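Local coordinates for uncharacterized protein (PDB 5VYQ), which probably transfers a formyl group from a folate cofactor to the 4-amino group of the nucleotide-linked sugar dTDP-4-amino-4,6-dideoxyglucose, at residues A[77-82]-A[86-91]; A[129-134]-A[140-145]; A[133-138]-A[188-193]. One frame throughout, in Å; residues are numbered along the deposited sequence. Where two conformers were deposited one is given.

Contact 1: A[77-82]-A[86-91]; sequences DLVLSF and QRFPAA. With NA (sodium ion), chain H; FON (N-{[4-({[(6R)-2-amino-5-formyl-4-oxo-1,4,5,6,7,8-hexahydropteridin-6-yl]methyl}amino)phenyl]carbonyl}-L-glutamic acid), chain C.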
loop_
_atom_site.group_PDB
_atom_site.type_symbol
_atom_site.label_atom_id
_atom_site.label_comp_id
_atom_site.label_asym_id
_atom_site.label_seq_id
_atom_site.Cartn_x
_atom_site.Cartn_y
_atom_site.Cartn_z
ATOM N N ASP A 77 -7.342 -20.536 -41.915
ATOM C CA ASP A 77 -6.212 -21.434 -41.933
ATOM C C ASP A 77 -5.520 -21.489 -40.583
ATOM O O ASP A 77 -4.752 -22.413 -40.345
ATOM C CB ASP A 77 -5.200 -21.018 -42.993
ATOM C CG ASP A 77 -5.830 -20.980 -44.398
ATOM O OD1 ASP A 77 -6.458 -21.991 -44.789
ATOM O OD2 ASP A 77 -5.681 -19.917 -45.031
ATOM N N LEU A 78 -5.700 -20.472 -39.759
ATOM C CA LEU A 78 -4.982 -20.346 -38.472
ATOM C C LEU A 78 -5.867 -19.520 -37.532
ATOM O O LEU A 78 -6.426 -18.491 -37.929
ATOM C CB LEU A 78 -3.672 -19.619 -38.711
ATOM C CG LEU A 78 -2.864 -19.167 -37.485
ATOM C CD1 LEU A 78 -2.449 -20.385 -36.656
ATOM C CD2 LEU A 78 -1.640 -18.323 -37.847
ATOM N N VAL A 79 -6.024 -19.967 -36.303
ATOM C CA VAL A 79 -6.766 -19.200 -35.311
ATOM C C VAL A 79 -5.786 -18.868 -34.173
ATOM O O VAL A 79 -5.161 -19.753 -33.610
ATOM C CB VAL A 79 -7.986 -19.990 -34.776
ATOM C CG1 VAL A 79 -8.738 -19.196 -33.740
ATOM C CG2 VAL A 79 -8.922 -20.326 -35.915
ATOM N N LEU A 80 -5.716 -17.599 -33.826
ATOM C CA LEU A 80 -4.908 -17.165 -32.683
ATOM C C LEU A 80 -5.750 -16.704 -31.512
ATOM O O LEU A 80 -6.681 -15.921 -31.659
ATOM C CB LEU A 80 -4.040 -16.014 -33.133
ATOM C CG LEU A 80 -3.161 -16.242 -34.346
ATOM C CD1 LEU A 80 -2.308 -15.033 -34.668
ATOM C CD2 LEU A 80 -2.287 -17.474 -34.187
ATOM N N SER A 81 -5.410 -17.221 -30.336
ATOM C CA SER A 81 -5.942 -16.713 -29.071
ATOM C C SER A 81 -4.959 -15.685 -28.518
ATOM O O SER A 81 -3.845 -16.035 -28.089
ATOM C CB SER A 81 -6.159 -17.852 -28.080
ATOM O OG SER A 81 -6.295 -17.388 -26.728
ATOM N N PHE A 82 -5.371 -14.417 -28.566
ATOM C CA PHE A 82 -4.659 -13.322 -27.947
ATOM C C PHE A 82 -5.409 -13.020 -26.658
ATOM O O PHE A 82 -6.137 -12.039 -26.563
ATOM C CB PHE A 82 -4.568 -12.135 -28.912
ATOM C CG PHE A 82 -3.424 -12.173 -29.895
ATOM C CD1 PHE A 82 -2.883 -13.347 -30.344
ATOM C CD2 PHE A 82 -2.900 -10.992 -30.388
ATOM C CE1 PHE A 82 -1.853 -13.354 -31.275
ATOM C CE2 PHE A 82 -1.851 -10.985 -31.304
ATOM C CZ PHE A 82 -1.352 -12.175 -31.781
ATOM N N GLN A 86 -12.751 -17.340 -23.872
ATOM C CA GLN A 86 -13.638 -18.461 -24.220
ATOM C C GLN A 86 -12.807 -19.704 -24.570
ATOM O O GLN A 86 -11.954 -19.626 -25.453
ATOM C CB GLN A 86 -14.494 -18.062 -25.409
ATOM C CG GLN A 86 -15.488 -19.165 -25.750
ATOM C CD GLN A 86 -16.587 -18.702 -26.696
ATOM O OE1 GLN A 86 -16.389 -17.812 -27.529
ATOM N NE2 GLN A 86 -17.740 -19.388 -26.627
ATOM N N ARG A 87 -13.040 -20.839 -23.917
ATOM C CA ARG A 87 -12.319 -22.063 -24.241
ATOM C C ARG A 87 -12.676 -22.500 -25.662
ATOM O O ARG A 87 -13.811 -22.360 -26.108
ATOM C CB ARG A 87 -12.647 -23.179 -23.232
ATOM C CG ARG A 87 -11.641 -24.312 -23.235
ATOM C CD ARG A 87 -11.714 -25.118 -21.957
ATOM N NE ARG A 87 -10.754 -26.209 -21.948
ATOM C CZ ARG A 87 -10.364 -26.773 -20.817
ATOM N NH1 ARG A 87 -9.499 -27.772 -20.813
ATOM N NH2 ARG A 87 -10.843 -26.303 -19.673
ATOM N N PHE A 88 -11.686 -23.013 -26.383
ATOM C CA PHE A 88 -11.844 -23.503 -27.753
ATOM C C PHE A 88 -12.257 -24.965 -27.591
ATOM O O PHE A 88 -11.520 -25.751 -26.979
ATOM C CB PHE A 88 -10.528 -23.424 -28.516
ATOM C CG PHE A 88 -10.097 -22.025 -28.936
ATOM C CD1 PHE A 88 -9.036 -21.903 -29.811
ATOM C CD2 PHE A 88 -10.754 -20.845 -28.543
ATOM C CE1 PHE A 88 -8.561 -20.669 -30.256
ATOM C CE2 PHE A 88 -10.290 -19.618 -28.977
ATOM C CZ PHE A 88 -9.211 -19.509 -29.841
ATOM N N PRO A 89 -13.391 -25.338 -28.165
ATOM C CA PRO A 89 -13.742 -26.755 -28.086
ATOM C C PRO A 89 -12.914 -27.673 -28.959
ATOM O O PRO A 89 -12.216 -27.217 -29.882
ATOM C CB PRO A 89 -15.182 -26.780 -28.571
ATOM C CG PRO A 89 -15.255 -25.621 -29.502
ATOM C CD PRO A 89 -14.387 -24.552 -28.914
ATOM N N ALA A 90 -13.051 -28.972 -28.672
ATOM C CA ALA A 90 -12.310 -29.977 -29.416
ATOM C C ALA A 90 -12.474 -29.799 -30.925
ATOM O O ALA A 90 -11.494 -29.858 -31.658
ATOM C CB ALA A 90 -12.738 -31.386 -28.981
ATOM N N ALA A 91 -13.692 -29.567 -31.417
ATOM C CA ALA A 91 -13.877 -29.523 -32.870
ATOM C C ALA A 91 -13.086 -28.377 -33.526
ATOM O O ALA A 91 -12.683 -28.466 -34.688
ATOM C CB ALA A 91 -15.343 -29.431 -33.252
HETATM NA NA NA H . -6.346 -18.785 -47.230
HETATM N N1 FON C . -8.844 -23.301 -25.302
HETATM C C2 FON C . -8.161 -24.407 -25.029
HETATM N NA2 FON C . -8.663 -25.598 -25.464
HETATM N N3 FON C . -7.019 -24.332 -24.326
HETATM C C4 FON C . -6.503 -23.165 -23.868
HETATM O O4 FON C . -5.414 -23.132 -23.245
HETATM C C4A FON C . -7.218 -21.918 -24.185
HETATM N N5 FON C . -6.862 -20.628 -23.758
HETATM C C6 FON C . -7.990 -19.688 -23.641
HETATM C C7 FON C . -8.691 -19.640 -25.001
HETATM N N8 FON C . -9.134 -20.973 -25.331
HETATM C C8A FON C . -8.443 -22.067 -24.964
HETATM C C9 FON C . -8.950 -20.029 -22.480
HETATM N N10 FON C . -8.243 -19.860 -21.213
HETATM C C11 FON C . -9.942 -20.554 -17.480
HETATM C C12 FON C . -8.596 -20.211 -17.604
HETATM C C13 FON C . -8.052 -19.983 -18.863
HETATM C C14 FON C . -8.837 -20.075 -20.006
HETATM C C15 FON C . -10.181 -20.417 -19.901
HETATM C C16 FON C . -10.724 -20.657 -18.638
HETATM C C FON C . -10.520 -20.801 -16.081
HETATM O O FON C . -9.900 -20.519 -15.032
HETATM N N FON C . -11.752 -21.315 -16.011
HETATM C CA FON C . -12.477 -21.521 -14.758
HETATM C CB FON C . -13.846 -20.821 -14.752
HETATM C CG FON C . -13.646 -19.315 -14.965
HETATM C CD FON C . -14.791 -18.403 -14.574
HETATM O OE1 FON C . -15.614 -18.796 -13.720
HETATM O OE2 FON C . -14.849 -17.256 -15.090
HETATM C CT FON C . -12.623 -22.994 -14.516
HETATM O O1 FON C . -12.889 -23.323 -13.335
HETATM O O2 FON C . -12.460 -23.799 -15.467
HETATM C CP1 FON C . -5.668 -20.327 -23.463
HETATM O O3 FON C . -5.366 -19.208 -23.064
HETATM O O HOH W 1 -6.471 -17.081 -48.850
HETATM O O HOH W 2 -8.347 -19.365 -47.392
HETATM O O HOH W 3 -5.273 -20.691 -48.591
#

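Contact 2: A[129-134]-A[140-145]; sequences IHEIDD and PIIAQR. With FON (N-{[4-({[(6R)-2-amino-5-formyl-4-oxo-1,4,5,6,7,8-hexahydropteridin-6-yl]methyl}amino)phenyl]carbonyl}-L-glutamic acid), chain C.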
loop_
_atom_site.group_PDB
_atom_site.type_symbol
_atom_site.label_atom_id
_atom_site.label_comp_id
_atom_site.label_asym_id
_atom_site.label_seq_id
_atom_site.Cartn_x
_atom_site.Cartn_y
_atom_site.Cartn_z
ATOM N N ILE A 129 4.226 -18.787 -26.419
ATOM C CA ILE A 129 3.391 -18.943 -27.611
ATOM C C ILE A 129 3.437 -20.456 -27.908
ATOM O O ILE A 129 4.498 -21.050 -28.020
ATOM C CB ILE A 129 3.978 -18.159 -28.794
ATOM C CG1 ILE A 129 4.068 -16.674 -28.481
ATOM C CG2 ILE A 129 3.093 -18.377 -30.018
ATOM C CD1 ILE A 129 4.676 -15.780 -29.534
ATOM N N HIS A 130 2.268 -21.069 -28.025
ATOM C CA HIS A 130 2.121 -22.511 -28.130
ATOM C C HIS A 130 0.886 -22.916 -28.913
ATOM O O HIS A 130 -0.115 -22.190 -28.922
ATOM C CB HIS A 130 2.107 -23.166 -26.747
ATOM C CG HIS A 130 0.884 -22.855 -25.938
ATOM N ND1 HIS A 130 -0.229 -23.653 -25.951
ATOM C CD2 HIS A 130 0.617 -21.860 -25.067
ATOM C CE1 HIS A 130 -1.158 -23.140 -25.157
ATOM N NE2 HIS A 130 -0.638 -22.079 -24.578
ATOM N N GLU A 131 0.987 -24.076 -29.550
ATOM C CA GLU A 131 -0.213 -24.672 -30.150
ATOM C C GLU A 131 -1.171 -25.113 -29.072
ATOM O O GLU A 131 -0.774 -25.514 -27.988
ATOM C CB GLU A 131 0.078 -25.826 -31.105
ATOM C CG GLU A 131 0.746 -25.343 -32.388
ATOM C CD GLU A 131 0.999 -26.438 -33.427
ATOM O OE1 GLU A 131 0.638 -27.594 -33.165
ATOM O OE2 GLU A 131 1.573 -26.102 -34.495
ATOM N N ILE A 132 -2.457 -24.962 -29.358
ATOM C CA ILE A 132 -3.514 -25.268 -28.392
ATOM C C ILE A 132 -3.929 -26.709 -28.527
ATOM O O ILE A 132 -4.107 -27.234 -29.649
ATOM C CB ILE A 132 -4.725 -24.337 -28.593
ATOM C CG1 ILE A 132 -4.236 -22.886 -28.492
ATOM C CG2 ILE A 132 -5.764 -24.653 -27.571
ATOM C CD1 ILE A 132 -5.303 -21.824 -28.662
ATOM N N ASP A 133 -4.121 -27.357 -27.385
ATOM C CA ASP A 133 -4.734 -28.694 -27.276
ATOM C C ASP A 133 -5.889 -28.661 -26.283
ATOM O O ASP A 133 -6.401 -27.596 -25.914
ATOM C CB ASP A 133 -3.690 -29.761 -26.962
ATOM C CG ASP A 133 -3.106 -29.662 -25.557
ATOM O OD1 ASP A 133 -3.660 -28.987 -24.660
ATOM O OD2 ASP A 133 -2.031 -30.297 -25.368
ATOM N N ASP A 134 -6.395 -29.818 -25.904
ATOM C CA ASP A 134 -7.552 -29.893 -25.043
ATOM C C ASP A 134 -7.330 -29.372 -23.622
ATOM O O ASP A 134 -8.309 -29.105 -22.926
ATOM C CB ASP A 134 -8.066 -31.334 -25.014
ATOM C CG ASP A 134 -7.057 -32.312 -24.462
ATOM O OD1 ASP A 134 -6.069 -32.632 -25.141
ATOM O OD2 ASP A 134 -7.267 -32.740 -23.315
ATOM N N PRO A 140 2.421 -27.854 -27.716
ATOM C CA PRO A 140 3.736 -27.605 -28.230
ATOM C C PRO A 140 4.144 -26.148 -28.210
ATOM O O PRO A 140 3.409 -25.300 -28.757
ATOM C CB PRO A 140 3.659 -28.155 -29.672
ATOM C CG PRO A 140 2.602 -29.205 -29.599
ATOM C CD PRO A 140 1.599 -28.722 -28.590
ATOM N N ILE A 141 5.289 -25.860 -27.587
ATOM C CA ILE A 141 5.820 -24.523 -27.518
ATOM C C ILE A 141 6.512 -24.088 -28.769
ATOM O O ILE A 141 7.466 -24.706 -29.233
ATOM C CB ILE A 141 6.706 -24.336 -26.254
ATOM C CG1 ILE A 141 5.843 -24.604 -25.021
ATOM C CG2 ILE A 141 7.315 -22.947 -26.234
ATOM C CD1 ILE A 141 6.613 -24.661 -23.730
ATOM N N ILE A 142 6.088 -22.953 -29.298
ATOM C CA ILE A 142 6.712 -22.328 -30.429
ATOM C C ILE A 142 7.841 -21.414 -29.970
ATOM O O ILE A 142 8.950 -21.464 -30.515
ATOM C CB ILE A 142 5.665 -21.527 -31.268
ATOM C CG1 ILE A 142 4.623 -22.470 -31.872
ATOM C CG2 ILE A 142 6.282 -20.660 -32.368
ATOM C CD1 ILE A 142 3.303 -21.816 -32.239
ATOM N N ALA A 143 7.546 -20.557 -29.000
ATOM C CA ALA A 143 8.546 -19.654 -28.441
ATOM C C ALA A 143 8.130 -19.241 -27.050
ATOM O O ALA A 143 6.947 -19.284 -26.720
ATOM C CB ALA A 143 8.702 -18.413 -29.295
ATOM N N GLN A 144 9.123 -18.860 -26.252
ATOM C CA GLN A 144 8.797 -18.299 -24.970
ATOM C C GLN A 144 9.963 -17.489 -24.457
ATOM O O GLN A 144 11.104 -17.540 -24.957
ATOM C CB GLN A 144 8.319 -19.389 -23.995
ATOM C CG GLN A 144 9.327 -20.342 -23.543
ATOM C CD GLN A 144 8.891 -21.446 -22.578
ATOM O OE1 GLN A 144 9.678 -22.363 -22.456
ATOM N NE2 GLN A 144 7.722 -21.405 -21.906
ATOM N N ARG A 145 9.640 -16.706 -23.448
ATOM C CA ARG A 145 10.595 -15.779 -22.883
ATOM C C ARG A 145 10.269 -15.511 -21.426
ATOM O O ARG A 145 9.125 -15.219 -21.070
ATOM C CB ARG A 145 10.667 -14.464 -23.643
ATOM C CG ARG A 145 11.751 -13.496 -23.174
ATOM C CD ARG A 145 12.031 -12.424 -24.233
ATOM N NE ARG A 145 12.458 -13.112 -25.451
ATOM C CZ ARG A 145 12.346 -12.630 -26.687
ATOM N NH1 ARG A 145 11.825 -11.429 -26.901
ATOM N NH2 ARG A 145 12.742 -13.359 -27.706
HETATM N N1 FON C . -8.844 -23.301 -25.302
HETATM C C2 FON C . -8.161 -24.407 -25.029
HETATM N NA2 FON C . -8.663 -25.598 -25.464
HETATM N N3 FON C . -7.019 -24.332 -24.326
HETATM C C4 FON C . -6.503 -23.165 -23.868
HETATM O O4 FON C . -5.414 -23.132 -23.245
HETATM C C4A FON C . -7.218 -21.918 -24.185
HETATM N N5 FON C . -6.862 -20.628 -23.758
HETATM C C6 FON C . -7.990 -19.688 -23.641
HETATM C C7 FON C . -8.691 -19.640 -25.001
HETATM N N8 FON C . -9.134 -20.973 -25.331
HETATM C C8A FON C . -8.443 -22.067 -24.964
HETATM C C9 FON C . -8.950 -20.029 -22.480
HETATM N N10 FON C . -8.243 -19.860 -21.213
HETATM C C11 FON C . -9.942 -20.554 -17.480
HETATM C C12 FON C . -8.596 -20.211 -17.604
HETATM C C13 FON C . -8.052 -19.983 -18.863
HETATM C C14 FON C . -8.837 -20.075 -20.006
HETATM C C15 FON C . -10.181 -20.417 -19.901
HETATM C C16 FON C . -10.724 -20.657 -18.638
HETATM C C FON C . -10.520 -20.801 -16.081
HETATM O O FON C . -9.900 -20.519 -15.032
HETATM N N FON C . -11.752 -21.315 -16.011
HETATM C CA FON C . -12.477 -21.521 -14.758
HETATM C CB FON C . -13.846 -20.821 -14.752
HETATM C CG FON C . -13.646 -19.315 -14.965
HETATM C CD FON C . -14.791 -18.403 -14.574
HETATM O OE1 FON C . -15.614 -18.796 -13.720
HETATM O OE2 FON C . -14.849 -17.256 -15.090
HETATM C CT FON C . -12.623 -22.994 -14.516
HETATM O O1 FON C . -12.889 -23.323 -13.335
HETATM O O2 FON C . -12.460 -23.799 -15.467
HETATM C CP1 FON C . -5.668 -20.327 -23.463
HETATM O O3 FON C . -5.366 -19.208 -23.064
#

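Contact 3: A[133-138]-A[188-193]; sequences DDQLDH and ATEGNL. With LI (lithium ion), chain M; FON (N-{[4-({[(6R)-2-amino-5-formyl-4-oxo-1,4,5,6,7,8-hexahydropteridin-6-yl]methyl}amino)phenyl]carbonyl}-L-glutamic acid), chain C.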
loop_
_atom_site.group_PDB
_atom_site.type_symbol
_atom_site.label_atom_id
_atom_site.label_comp_id
_atom_site.label_asym_id
_atom_site.label_seq_id
_atom_site.Cartn_x
_atom_site.Cartn_y
_atom_site.Cartn_z
ATOM N N ASP A 133 -4.121 -27.357 -27.385
ATOM C CA ASP A 133 -4.734 -28.694 -27.276
ATOM C C ASP A 133 -5.889 -28.661 -26.283
ATOM O O ASP A 133 -6.401 -27.596 -25.914
ATOM C CB ASP A 133 -3.690 -29.761 -26.962
ATOM C CG ASP A 133 -3.106 -29.662 -25.557
ATOM O OD1 ASP A 133 -3.660 -28.987 -24.660
ATOM O OD2 ASP A 133 -2.031 -30.297 -25.368
ATOM N N ASP A 134 -6.395 -29.818 -25.904
ATOM C CA ASP A 134 -7.552 -29.893 -25.043
ATOM C C ASP A 134 -7.330 -29.372 -23.622
ATOM O O ASP A 134 -8.309 -29.105 -22.926
ATOM C CB ASP A 134 -8.066 -31.334 -25.014
ATOM C CG ASP A 134 -7.057 -32.312 -24.462
ATOM O OD1 ASP A 134 -6.069 -32.632 -25.141
ATOM O OD2 ASP A 134 -7.267 -32.740 -23.315
ATOM N N GLN A 135 -6.084 -29.246 -23.176
ATOM C CA GLN A 135 -5.837 -28.731 -21.840
ATOM C C GLN A 135 -5.533 -27.246 -21.902
ATOM O O GLN A 135 -5.301 -26.677 -22.963
ATOM C CB GLN A 135 -4.725 -29.498 -21.132
ATOM C CG GLN A 135 -5.141 -30.922 -20.888
ATOM C CD GLN A 135 -4.024 -31.752 -20.312
ATOM O OE1 GLN A 135 -3.689 -31.604 -19.135
ATOM N NE2 GLN A 135 -3.428 -32.620 -21.124
ATOM N N LEU A 136 -5.581 -26.613 -20.744
ATOM C CA LEU A 136 -5.247 -25.188 -20.670
ATOM C C LEU A 136 -3.755 -24.934 -20.658
ATOM O O LEU A 136 -3.032 -25.519 -19.843
ATOM C CB LEU A 136 -5.893 -24.569 -19.413
ATOM C CG LEU A 136 -7.415 -24.469 -19.349
ATOM C CD1 LEU A 136 -7.874 -23.829 -18.032
ATOM C CD2 LEU A 136 -7.984 -23.621 -20.468
ATOM N N ASP A 137 -3.313 -24.061 -21.569
ATOM C CA ASP A 137 -1.958 -23.596 -21.575
ATOM C C ASP A 137 -1.018 -24.793 -21.572
ATOM O O ASP A 137 -0.136 -24.920 -20.731
ATOM C CB ASP A 137 -1.703 -22.666 -20.408
ATOM C CG ASP A 137 -2.636 -21.469 -20.402
ATOM O OD1 ASP A 137 -3.004 -20.963 -21.477
ATOM O OD2 ASP A 137 -2.957 -21.003 -19.304
ATOM N N HIS A 138 -1.255 -25.665 -22.550
ATOM C CA HIS A 138 -0.590 -26.963 -22.638
ATOM C C HIS A 138 -0.306 -27.164 -24.100
ATOM O O HIS A 138 -0.999 -26.663 -24.986
ATOM C CB HIS A 138 -1.588 -28.006 -22.126
ATOM C CG HIS A 138 -1.014 -29.362 -21.903
ATOM N ND1 HIS A 138 -1.061 -30.356 -22.856
ATOM C CD2 HIS A 138 -0.471 -29.921 -20.798
ATOM C CE1 HIS A 138 -0.521 -31.457 -22.359
ATOM N NE2 HIS A 138 -0.166 -31.217 -21.105
ATOM N N ALA A 188 8.728 -30.831 -21.200
ATOM C CA ALA A 188 8.998 -32.168 -20.663
ATOM C C ALA A 188 8.192 -32.559 -19.448
ATOM O O ALA A 188 8.027 -33.757 -19.187
ATOM C CB ALA A 188 10.470 -32.279 -20.302
ATOM N N THR A 189 7.692 -31.583 -18.697
ATOM C CA THR A 189 6.842 -31.889 -17.547
ATOM C C THR A 189 5.481 -31.253 -17.651
ATOM O O THR A 189 5.311 -30.313 -18.413
ATOM C CB THR A 189 7.494 -31.469 -16.217
ATOM O OG1 THR A 189 7.652 -30.045 -16.168
ATOM C CG2 THR A 189 8.874 -32.112 -16.115
ATOM N N GLU A 190 4.528 -31.727 -16.865
ATOM C CA GLU A 190 3.182 -31.176 -16.897
ATOM C C GLU A 190 3.047 -29.831 -16.196
ATOM O O GLU A 190 2.118 -29.066 -16.506
ATOM C CB GLU A 190 2.183 -32.194 -16.336
ATOM C CG GLU A 190 2.124 -33.468 -17.191
ATOM C CD GLU A 190 1.766 -33.147 -18.635
ATOM O OE1 GLU A 190 0.685 -32.596 -18.869
ATOM O OE2 GLU A 190 2.624 -33.321 -19.511
ATOM N N GLY A 191 3.939 -29.550 -15.251
ATOM C CA GLY A 191 3.848 -28.303 -14.483
ATOM C C GLY A 191 2.650 -28.281 -13.565
ATOM O O GLY A 191 2.264 -29.320 -13.002
ATOM N N ASN A 192 1.990 -27.120 -13.448
ATOM C CA ASN A 192 0.832 -26.989 -12.602
ATOM C C ASN A 192 -0.129 -25.973 -13.167
ATOM O O ASN A 192 0.286 -25.141 -13.964
ATOM C CB ASN A 192 1.248 -26.577 -11.191
ATOM C CG ASN A 192 1.789 -25.169 -11.155
ATOM O OD1 ASN A 192 2.868 -24.864 -11.708
ATOM N ND2 ASN A 192 1.017 -24.281 -10.521
ATOM N N LEU A 193 -1.385 -26.100 -12.789
ATOM C CA LEU A 193 -2.478 -25.295 -13.347
ATOM C C LEU A 193 -3.246 -24.651 -12.257
ATOM O O LEU A 193 -3.691 -25.358 -11.375
ATOM C CB LEU A 193 -3.445 -26.186 -14.120
ATOM C CG LEU A 193 -4.686 -25.642 -14.786
ATOM C CD1 LEU A 193 -4.395 -24.545 -15.811
ATOM C CD2 LEU A 193 -5.608 -26.694 -15.395
HETATM LI LI LI M . -3.568 -18.890 -20.992
HETATM N N1 FON C . -8.844 -23.301 -25.302
HETATM C C2 FON C . -8.161 -24.407 -25.029
HETATM N NA2 FON C . -8.663 -25.598 -25.464
HETATM N N3 FON C . -7.019 -24.332 -24.326
HETATM C C4 FON C . -6.503 -23.165 -23.868
HETATM O O4 FON C . -5.414 -23.132 -23.245
HETATM C C4A FON C . -7.218 -21.918 -24.185
HETATM N N5 FON C . -6.862 -20.628 -23.758
HETATM C C6 FON C . -7.990 -19.688 -23.641
HETATM C C7 FON C . -8.691 -19.640 -25.001
HETATM N N8 FON C . -9.134 -20.973 -25.331
HETATM C C8A FON C . -8.443 -22.067 -24.964
HETATM C C9 FON C . -8.950 -20.029 -22.480
HETATM N N10 FON C . -8.243 -19.860 -21.213
HETATM C C11 FON C . -9.942 -20.554 -17.480
HETATM C C12 FON C . -8.596 -20.211 -17.604
HETATM C C13 FON C . -8.052 -19.983 -18.863
HETATM C C14 FON C . -8.837 -20.075 -20.006
HETATM C C15 FON C . -10.181 -20.417 -19.901
HETATM C C16 FON C . -10.724 -20.657 -18.638
HETATM C C FON C . -10.520 -20.801 -16.081
HETATM O O FON C . -9.900 -20.519 -15.032
HETATM N N FON C . -11.752 -21.315 -16.011
HETATM C CA FON C . -12.477 -21.521 -14.758
HETATM C CB FON C . -13.846 -20.821 -14.752
HETATM C CG FON C . -13.646 -19.315 -14.965
HETATM C CD FON C . -14.791 -18.403 -14.574
HETATM O OE1 FON C . -15.614 -18.796 -13.720
HETATM O OE2 FON C . -14.849 -17.256 -15.090
HETATM C CT FON C . -12.623 -22.994 -14.516
HETATM O O1 FON C . -12.889 -23.323 -13.335
HETATM O O2 FON C . -12.460 -23.799 -15.467
HETATM C CP1 FON C . -5.668 -20.327 -23.463
HETATM O O3 FON C . -5.366 -19.208 -23.064
HETATM O O HOH W 4 -1.572 -32.177 -17.570
HETATM O O HOH W 5 -1.359 -34.632 -20.644
HETATM O O HOH W 6 -5.181 -19.881 -19.995
#

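Contact 1: A[77-82]-A[86-91]
The ring of F88 comes down on the strand 78-82 with its far end, CE1 and CZ, and meets V79 and S81 on the same face of that strand. V79 CG1 lies 3.8 Å from F88 CE1, the two side chains meeting at a slant; this methyl stands anti to the backbone N (chi1 179°). Two residues on, S81 CB is 3.9 Å from F88 CZ, while S81 OG turns off to N100. L27 and C98 close round the ring, so this part is tightly packed and buried. Strand 78-82, helix 90-95 and strand 97-102 form a beta-alpha-beta unit of the formyltransferase sheet, and F88 plugs the loop before the helix, where P89 is the N-cap, onto the first strand. The same ring borders the pterin of bound folinic acid, F88 CD2 lying 3.6 Å from its N8, and loop backbone holds the pterin's edge: NA2 gives a nearly straight bond to F88 O (3.2 Å, 175°), N8 a weak, bent one to Q86 O (3.1 Å, 121°). The loose, solvent side is R87, modelled in two conformers; in one, its extended chain passes the pterin toward D134 O. Remote from this, D77 OD2 binds a sodium ion at 2.6 Å, with three waters.

Contact 2: A[129-134]-A[140-145]
I129 O takes two backbone donors at once, I142 N at 2.8 Å and A143 N at 3.2 Å, because I142 and A143 both face I129 in a classic beta bulge. I129 N completes the pair with a nearly straight bond to A143 O (2.8 Å, 174°). Past the bulge, H130 and I141 form a non-hydrogen-bonded antiparallel pair, and E131 N then reaches P140 O at 2.8 Å, in the carbonyl plane. H130 has its ring folded back between the backbone N and carbonyl carbon (chi1 69°), which lets ND1 donate to E131 O at 2.8 Å; the oxygen is near the ring plane, but the donor stands well above the carbonyl plane. E131 OE2 is hydrogen-bonded to Y182 OH, and D133 O accepts from NA2 of the folinic acid. Apolar contact is lighter: I142 CD1 comes to 4.1 Å from I129 CG2, and the ring of P140 rests beside E131 CB. This is the hairpin of strands 125-131 and 141-147, the second being the outermost on its side of the mixed sheet within this chain. Strand 97-102 adjoins 125-131 on the inner flank, and helix 155-179 covers I129 and A143 through L169, I177 and H173.

Contact 3: A[133-138]-A[188-193]
H138 swings its imidazole away from its own backbone N (chi1 -169°) and toward the loop 188-193, while E190, bent at chi2 (-57°), brings its carboxylate back to meet it. H138 NE2 donates to E190 OE1 at 2.8 Å, and the oxygen receives it on its syn lone pair, lying at the ring edge with the two planes turned 56° apart. The other nitrogen, ND1, gives a nearly straight bond of 2.7 Å to D133 OD2, also on its syn side and in the ring plane. Gripped at both nitrogens, the imidazole has its rotation fixed, and with a carboxylate at each nitrogen the ring may well be protonated. Q135 NE2 lies over one face of the ring, toward the rim. A water joins Q135 OE1 to E190 OE1, giving the carboxylate oxygen a second donor on this exposed side. D133 OD1 meanwhile accepts from Q135 N, closing an Asx turn; the donor stands above the carboxylate plane.

The apolar half is smaller: L193 CD1 touches L136 CB at 3.9 Å. Beyond CB, the two methyls of L136 turn to the folinic acid, CD1 toward its aminobenzoyl ring, CD2 against both ring systems. The next residue, D137, donates from its backbone N to the pterin O4 (2.8 Å), and its OD1 binds the lithium ion at 2.2 Å, a metal site it shares with H102. A further water, itself bound to lithium, links D137 OD2 to the formyl oxygen O3. D137 also touches the bound dTDP-sugar, so this one residue borders both cofactor and substrate. The loop 133-138 thus lines the folate pocket, and H102 and D137 probably correspond to the histidine and aspartate of the Asn-His-Asp active-site trio of folate-dependent N-formyltransferases.

In the fold
Contact 1 is the buried one, an apolar plug against a central strand. Contact 2 is partly buried and made mainly of backbone bonds at the margin of the same mixed sheet, whereas contact 3 is a surface contact between two loops, carried mainly by polar and charged side chains with water, plus one leucine pair. Contacts 2 and 3 share D133 and D134, so the hairpin of contact 2 runs straight into the loop of contact 3. Contact 1 meets them directly, I132 packing on F88 and S81, and R87 NH1 lying 2.8 Å from D134 O, probably hydrogen-bonded. All three touch the folinic acid; F88 O and D133 O both accept from its NA2, while D137 N meets O4.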